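CrRbcX-IIa (Chlamydomonas reinhardtii, PDB 5BS1) probably acts as a homodimeric chaperone that assists the assembly of Rubisco in the green alga. Local coordinates at residues S23-V28 with D95-G100; M56-T61 with M72-R77. All coordinates share one frame; numbering follows the deposited sequence. Where two conformers were deposited one is given.

Interaction 1 of 2, residues S23-V28 with D95-G100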
loop_
_atom_site.group_PDB
_atom_site.type_symbol
_atom_site.label_atom_id
_atom_site.label_comp_id
_atom_site.label_asym_id
_atom_site.label_seq_id
_atom_site.Cartn_x
_atom_site.Cartn_y
_atom_site.Cartn_z
ATOM N N SER A 23 0.035 0.949 -8.455
ATOM C CA SER A 23 -1.349 0.546 -8.788
ATOM C C SER A 23 -2.346 1.537 -8.230
ATOM O O SER A 23 -3.318 1.935 -8.893
ATOM C CB SER A 23 -1.700 -0.850 -8.283
ATOM O OG SER A 23 -1.012 -1.833 -9.012
ATOM N N LEU A 24 -2.122 1.970 -6.992
ATOM C CA LEU A 24 -2.978 3.004 -6.397
ATOM C C LEU A 24 -3.001 4.279 -7.250
ATOM O O LEU A 24 -4.058 4.863 -7.505
ATOM C CB LEU A 24 -2.522 3.315 -4.972
ATOM C CG LEU A 24 -3.267 4.447 -4.265
ATOM C CD1 LEU A 24 -4.735 4.112 -4.073
ATOM C CD2 LEU A 24 -2.620 4.826 -2.945
ATOM N N PHE A 25 -1.843 4.724 -7.716
ATOM C CA PHE A 25 -1.731 5.942 -8.495
ATOM C C PHE A 25 -2.439 5.809 -9.831
ATOM O O PHE A 25 -3.050 6.759 -10.317
ATOM C CB PHE A 25 -0.271 6.366 -8.668
ATOM C CG PHE A 25 0.485 6.627 -7.364
ATOM C CD1 PHE A 25 -0.158 6.888 -6.151
ATOM C CD2 PHE A 25 1.859 6.675 -7.397
ATOM C CE1 PHE A 25 0.573 7.134 -4.986
ATOM C CE2 PHE A 25 2.586 6.904 -6.239
ATOM C CZ PHE A 25 1.943 7.159 -5.041
ATOM N N THR A 26 -2.376 4.621 -10.423
ATOM C CA THR A 26 -3.088 4.371 -11.652
ATOM C C THR A 26 -4.580 4.493 -11.436
ATOM O O THR A 26 -5.285 5.089 -12.249
ATOM C CB THR A 26 -2.721 2.977 -12.228
ATOM O OG1 THR A 26 -1.290 2.927 -12.438
ATOM C CG2 THR A 26 -3.434 2.719 -13.546
ATOM N N PHE A 27 -5.075 3.924 -10.334
ATOM C CA PHE A 27 -6.498 3.994 -9.963
ATOM C C PHE A 27 -6.925 5.424 -9.668
ATOM O O PHE A 27 -7.989 5.874 -10.116
ATOM C CB PHE A 27 -6.731 3.096 -8.744
ATOM C CG PHE A 27 -8.130 3.139 -8.217
ATOM C CD1 PHE A 27 -9.104 2.340 -8.774
ATOM C CD2 PHE A 27 -8.470 3.996 -7.180
ATOM C CE1 PHE A 27 -10.403 2.386 -8.277
ATOM C CE2 PHE A 27 -9.756 4.042 -6.684
ATOM C CZ PHE A 27 -10.715 3.235 -7.235
ATOM N N VAL A 28 -6.094 6.147 -8.929
ATOM C CA VAL A 28 -6.353 7.562 -8.656
ATOM C C VAL A 28 -6.483 8.338 -9.965
ATOM O O VAL A 28 -7.421 9.143 -10.132
ATOM C CB VAL A 28 -5.271 8.190 -7.750
ATOM C CG1 VAL A 28 -5.369 9.716 -7.749
ATOM C CG2 VAL A 28 -5.424 7.653 -6.345
ATOM N N ASP A 95 4.103 13.809 -7.882
ATOM C CA ASP A 95 4.543 15.021 -7.222
ATOM C C ASP A 95 3.433 15.684 -6.384
ATOM O O ASP A 95 3.742 16.557 -5.591
ATOM C CB ASP A 95 5.083 15.985 -8.240
ATOM C CG ASP A 95 6.375 15.501 -8.864
ATOM O OD1 ASP A 95 7.118 14.747 -8.224
ATOM O OD2 ASP A 95 6.613 15.892 -10.007
ATOM N N GLU A 96 2.197 15.226 -6.535
ATOM C CA GLU A 96 1.050 15.692 -5.736
ATOM C C GLU A 96 0.926 14.906 -4.442
ATOM O O GLU A 96 0.557 15.444 -3.388
ATOM C CB GLU A 96 -0.240 15.533 -6.545
ATOM C CG GLU A 96 -0.212 16.325 -7.844
ATOM C CD GLU A 96 -1.289 15.885 -8.821
ATOM O OE1 GLU A 96 -2.415 15.536 -8.375
ATOM O OE2 GLU A 96 -0.997 15.874 -10.033
ATOM N N PHE A 97 1.239 13.616 -4.517
ATOM C CA PHE A 97 1.055 12.701 -3.383
ATOM C C PHE A 97 1.919 13.155 -2.218
ATOM O O PHE A 97 3.090 13.488 -2.374
ATOM C CB PHE A 97 1.443 11.285 -3.805
ATOM C CG PHE A 97 1.186 10.213 -2.781
ATOM C CD1 PHE A 97 -0.107 9.793 -2.489
ATOM C CD2 PHE A 97 2.234 9.558 -2.157
ATOM C CE1 PHE A 97 -0.339 8.777 -1.605
ATOM C CE2 PHE A 97 2.005 8.557 -1.263
ATOM C CZ PHE A 97 0.712 8.168 -0.956
ATOM N N GLU A 98 1.315 13.171 -1.042
ATOM C CA GLU A 98 2.007 13.682 0.157
ATOM C C GLU A 98 2.781 12.539 0.831
ATOM O O GLU A 98 2.324 11.907 1.770
ATOM C CB GLU A 98 1.005 14.352 1.090
ATOM C CG GLU A 98 0.415 15.576 0.406
ATOM C CD GLU A 98 -0.683 16.265 1.182
ATOM O OE1 GLU A 98 -0.557 16.332 2.389
ATOM O OE2 GLU A 98 -1.636 16.791 0.572
ATOM N N TRP A 99 3.974 12.302 0.332
ATOM C CA TRP A 99 4.812 11.184 0.742
ATOM C C TRP A 99 5.143 11.227 2.209
ATOM O O TRP A 99 5.024 10.222 2.900
ATOM C CB TRP A 99 6.137 11.197 -0.056
ATOM C CG TRP A 99 5.934 10.961 -1.508
ATOM C CD1 TRP A 99 5.811 11.915 -2.491
ATOM C CD2 TRP A 99 5.830 9.694 -2.163
ATOM N NE1 TRP A 99 5.598 11.309 -3.698
ATOM C CE2 TRP A 99 5.641 9.951 -3.541
ATOM C CE3 TRP A 99 5.884 8.380 -1.726
ATOM C CZ2 TRP A 99 5.483 8.933 -4.467
ATOM C CZ3 TRP A 99 5.721 7.350 -2.666
ATOM C CH2 TRP A 99 5.537 7.646 -4.009
ATOM N N GLY A 100 5.606 12.389 2.670
ATOM C CA GLY A 100 6.022 12.476 4.057
ATOM C C GLY A 100 4.876 12.253 5.014
ATOM O O GLY A 100 5.030 11.530 5.996
#
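Phe25 of helix 13-38 meets Phe97 and Trp99, two residues at the break between helix 80-96 and helix 99-121. It is the residue of 23-28 that carries the contact. Its CG lies anti to the carbonyl carbon (chi1 -59°), and this sends the ring outward toward 95-100.

The far edge of the ring does the touching. CE1 stands over the centre of one face of Phe97, 3.7 Å from Phe97 CD1. CZ of Phe25 shares this approach, at 3.8 Å from Phe97 CD2. The centroids are 4.9 Å apart and the planes meet at 60°, so the pair is edge-to-face. CZ also meets the indole, 3.8 Å from Trp99 CH2, and Phe25 CE2 touches the same atom. Those two planes stand at 90°, but the rings approach each other obliquely. Trp99 CH2 lies near the plane of the Phe25 ring. Phe97 CD2 in turn sits over one face of the indole, so each of the three rings touches the other two.

No hydrogen bond crosses between the segments. Trp99 NE1 is turned elsewhere and bonds Leu94 O. Trp99 O bonds Trp99 NE1 of the second subunit, so the contact borders the dimer interface. The arrangement is a buried aromatic cluster, set where the long C-terminal helix leaves the helical body of this RbcX-family protein.

Interaction 2 of 2, residues M56-T61 with M72-R77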
loop_
_atom_site.group_PDB
_atom_site.type_symbol
_atom_site.label_atom_id
_atom_site.label_comp_id
_atom_site.label_asym_id
_atom_site.label_seq_id
_atom_site.Cartn_x
_atom_site.Cartn_y
_atom_site.Cartn_z
HETATM N N MSE A 56 -15.229 3.959 -18.602
HETATM C CA MSE A 56 -16.260 3.282 -17.807
HETATM C C MSE A 56 -16.074 1.761 -17.949
HETATM O O MSE A 56 -16.153 1.049 -16.956
HETATM C CB MSE A 56 -17.654 3.731 -18.269
HETATM C CG MSE A 56 -18.095 5.150 -17.928
HETATM SE SE MSE A 56 -18.540 5.437 -16.050
HETATM C CE MSE A 56 -20.361 4.659 -16.180
ATOM N N ASP A 57 -15.845 1.255 -19.163
ATOM C CA ASP A 57 -15.611 -0.189 -19.396
ATOM C C ASP A 57 -14.404 -0.695 -18.619
ATOM O O ASP A 57 -14.494 -1.705 -17.923
ATOM C CB ASP A 57 -15.359 -0.502 -20.864
ATOM C CG ASP A 57 -16.614 -0.495 -21.702
ATOM O OD1 ASP A 57 -17.708 -0.616 -21.136
ATOM O OD2 ASP A 57 -16.487 -0.387 -22.940
ATOM N N PHE A 58 -13.286 0.014 -18.733
ATOM C CA PHE A 58 -12.041 -0.454 -18.142
ATOM C C PHE A 58 -12.020 -0.364 -16.638
ATOM O O PHE A 58 -11.373 -1.190 -15.991
ATOM C CB PHE A 58 -10.821 0.254 -18.749
ATOM C CG PHE A 58 -10.404 -0.329 -20.056
ATOM C CD1 PHE A 58 -9.811 -1.579 -20.113
ATOM C CD2 PHE A 58 -10.637 0.344 -21.243
ATOM C CE1 PHE A 58 -9.456 -2.139 -21.319
ATOM C CE2 PHE A 58 -10.274 -0.207 -22.449
ATOM C CZ PHE A 58 -9.681 -1.454 -22.490
ATOM N N LEU A 59 -12.756 0.579 -16.058
ATOM C CA LEU A 59 -12.928 0.580 -14.612
ATOM C C LEU A 59 -13.746 -0.598 -14.093
ATOM O O LEU A 59 -13.695 -0.917 -12.910
ATOM C CB LEU A 59 -13.509 1.892 -14.129
ATOM C CG LEU A 59 -12.466 3.000 -14.167
ATOM C CD1 LEU A 59 -13.133 4.321 -13.873
ATOM C CD2 LEU A 59 -11.333 2.733 -13.185
ATOM N N GLY A 60 -14.461 -1.275 -14.984
ATOM C CA GLY A 60 -15.069 -2.564 -14.659
ATOM C C GLY A 60 -14.101 -3.739 -14.584
ATOM O O GLY A 60 -14.523 -4.845 -14.254
ATOM N N THR A 61 -12.819 -3.522 -14.907
ATOM C CA THR A 61 -11.798 -4.595 -14.849
ATOM C C THR A 61 -10.609 -4.334 -13.892
ATOM O O THR A 61 -10.139 -3.219 -13.742
ATOM C CB THR A 61 -11.207 -4.870 -16.237
ATOM O OG1 THR A 61 -10.219 -3.882 -16.516
ATOM C CG2 THR A 61 -12.289 -4.858 -17.304
HETATM N N MSE A 72 -3.025 -0.768 -18.182
HETATM C CA MSE A 72 -2.764 0.391 -19.023
HETATM C C MSE A 72 -2.511 -0.035 -20.464
HETATM O O MSE A 72 -2.931 0.643 -21.375
HETATM C CB MSE A 72 -1.572 1.180 -18.465
HETATM C CG MSE A 72 -1.394 2.515 -19.182
HETATM SE SE MSE A 72 -2.893 3.731 -18.862
HETATM C CE MSE A 72 -2.344 4.187 -17.047
ATOM N N ALA A 73 -1.814 -1.141 -20.670
ATOM C CA ALA A 73 -1.554 -1.622 -22.017
ATOM C C ALA A 73 -2.859 -1.995 -22.714
ATOM O O ALA A 73 -3.018 -1.722 -23.887
ATOM C CB ALA A 73 -0.644 -2.832 -21.958
ATOM N N ALA A 74 -3.771 -2.567 -21.944
ATOM C CA ALA A 74 -5.121 -2.897 -22.454
ATOM C C ALA A 74 -5.897 -1.650 -22.830
ATOM O O ALA A 74 -6.554 -1.607 -23.876
ATOM C CB ALA A 74 -5.877 -3.722 -21.443
ATOM N N VAL A 75 -5.847 -0.629 -21.993
ATOM C CA VAL A 75 -6.478 0.627 -22.332
ATOM C C VAL A 75 -5.877 1.202 -23.625
ATOM O O VAL A 75 -6.600 1.646 -24.508
ATOM C CB VAL A 75 -6.377 1.677 -21.198
ATOM C CG1 VAL A 75 -6.993 2.987 -21.613
ATOM C CG2 VAL A 75 -7.049 1.181 -19.928
HETATM N N MSE A 76 -4.555 1.202 -23.728
HETATM C CA MSE A 76 -3.883 1.766 -24.895
HETATM C C MSE A 76 -4.279 1.035 -26.165
HETATM O O MSE A 76 -4.420 1.684 -27.193
HETATM C CB MSE A 76 -2.364 1.807 -24.706
HETATM C CG MSE A 76 -1.663 2.624 -25.812
HETATM SE SE MSE A 76 0.230 2.827 -25.280
HETATM C CE MSE A 76 0.792 0.959 -25.476
ATOM N N ARG A 77 -4.475 -0.273 -26.095
ATOM C CA ARG A 77 -4.917 -1.032 -27.284
ATOM C C ARG A 77 -6.269 -0.587 -27.778
ATOM O O ARG A 77 -6.536 -0.621 -28.974
ATOM C CB ARG A 77 -4.957 -2.529 -27.027
ATOM C CG ARG A 77 -3.619 -3.178 -27.300
ATOM C CD ARG A 77 -3.662 -4.676 -27.265
ATOM N NE ARG A 77 -3.200 -5.095 -25.952
ATOM C CZ ARG A 77 -3.920 -5.536 -24.928
ATOM N NH1 ARG A 77 -3.267 -5.847 -23.819
ATOM N NH2 ARG A 77 -5.235 -5.694 -24.991
#
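Ala74 and Val75 of helix 69-78 receive the ring of Phe58, which projects from helix 46-59. Ala74 comes first. Its CB lies 3.9 Å from Phe58 CE1. Its carbonyl O approaches the far end of the ring obliquely, 3.4 Å from Phe58 CZ.

Val75 covers one face of the ring with a single methyl. CG2 sits 3.9 Å from the centroid and 19° off the ring normal, a CH-pi contact. Its closest ring atom is Phe58 CG, at 3.7 Å. CG1 of Val75 is anti to the backbone N (chi1 178°), while CG2 lies beside that N and takes the ring. Leu82 of helix 80-96 also packs on Val75.

Phe58 O ties down the backbone that follows, accepting Thr61 N and Thr61 OG1, each at 3.0 Å, the hydroxyl bond lying in the carbonyl plane on a lone pair. Trp71 NE1 bonds the same oxygen.

An alanine in place of Phe58 would probably open a gap between the two helices and leave Val75 CG2 without its aromatic partner. The contact is typical of apolar helix-helix packing, here joining helix 46-59 to helix 69-78 across a short connection in the all-helical RbcX fold.

Overall arrangement
The centres of the two contacts lie about 19 Å apart. Interaction 1 is buried, about 6 Å from the centre of the chain. Interaction 2 is partly buried and lies about 15 Å out. Along the chain, 56-61 and 72-77 fall inside the loop that 23-28 and 95-100 close. The two contacts share no helix, but they touch: Thr26 CG2 is 4.0 Å from Met72 CE. Both are mainly apolar, and each centres on a phenylalanine of its own. In interaction 1 the partners are other rings; in interaction 2 they are small aliphatic groups and a backbone carbonyl. The second subunit reaches both, through a hydrogen bond to Trp99 in the first and packing on Met72 and Ala73 in the second.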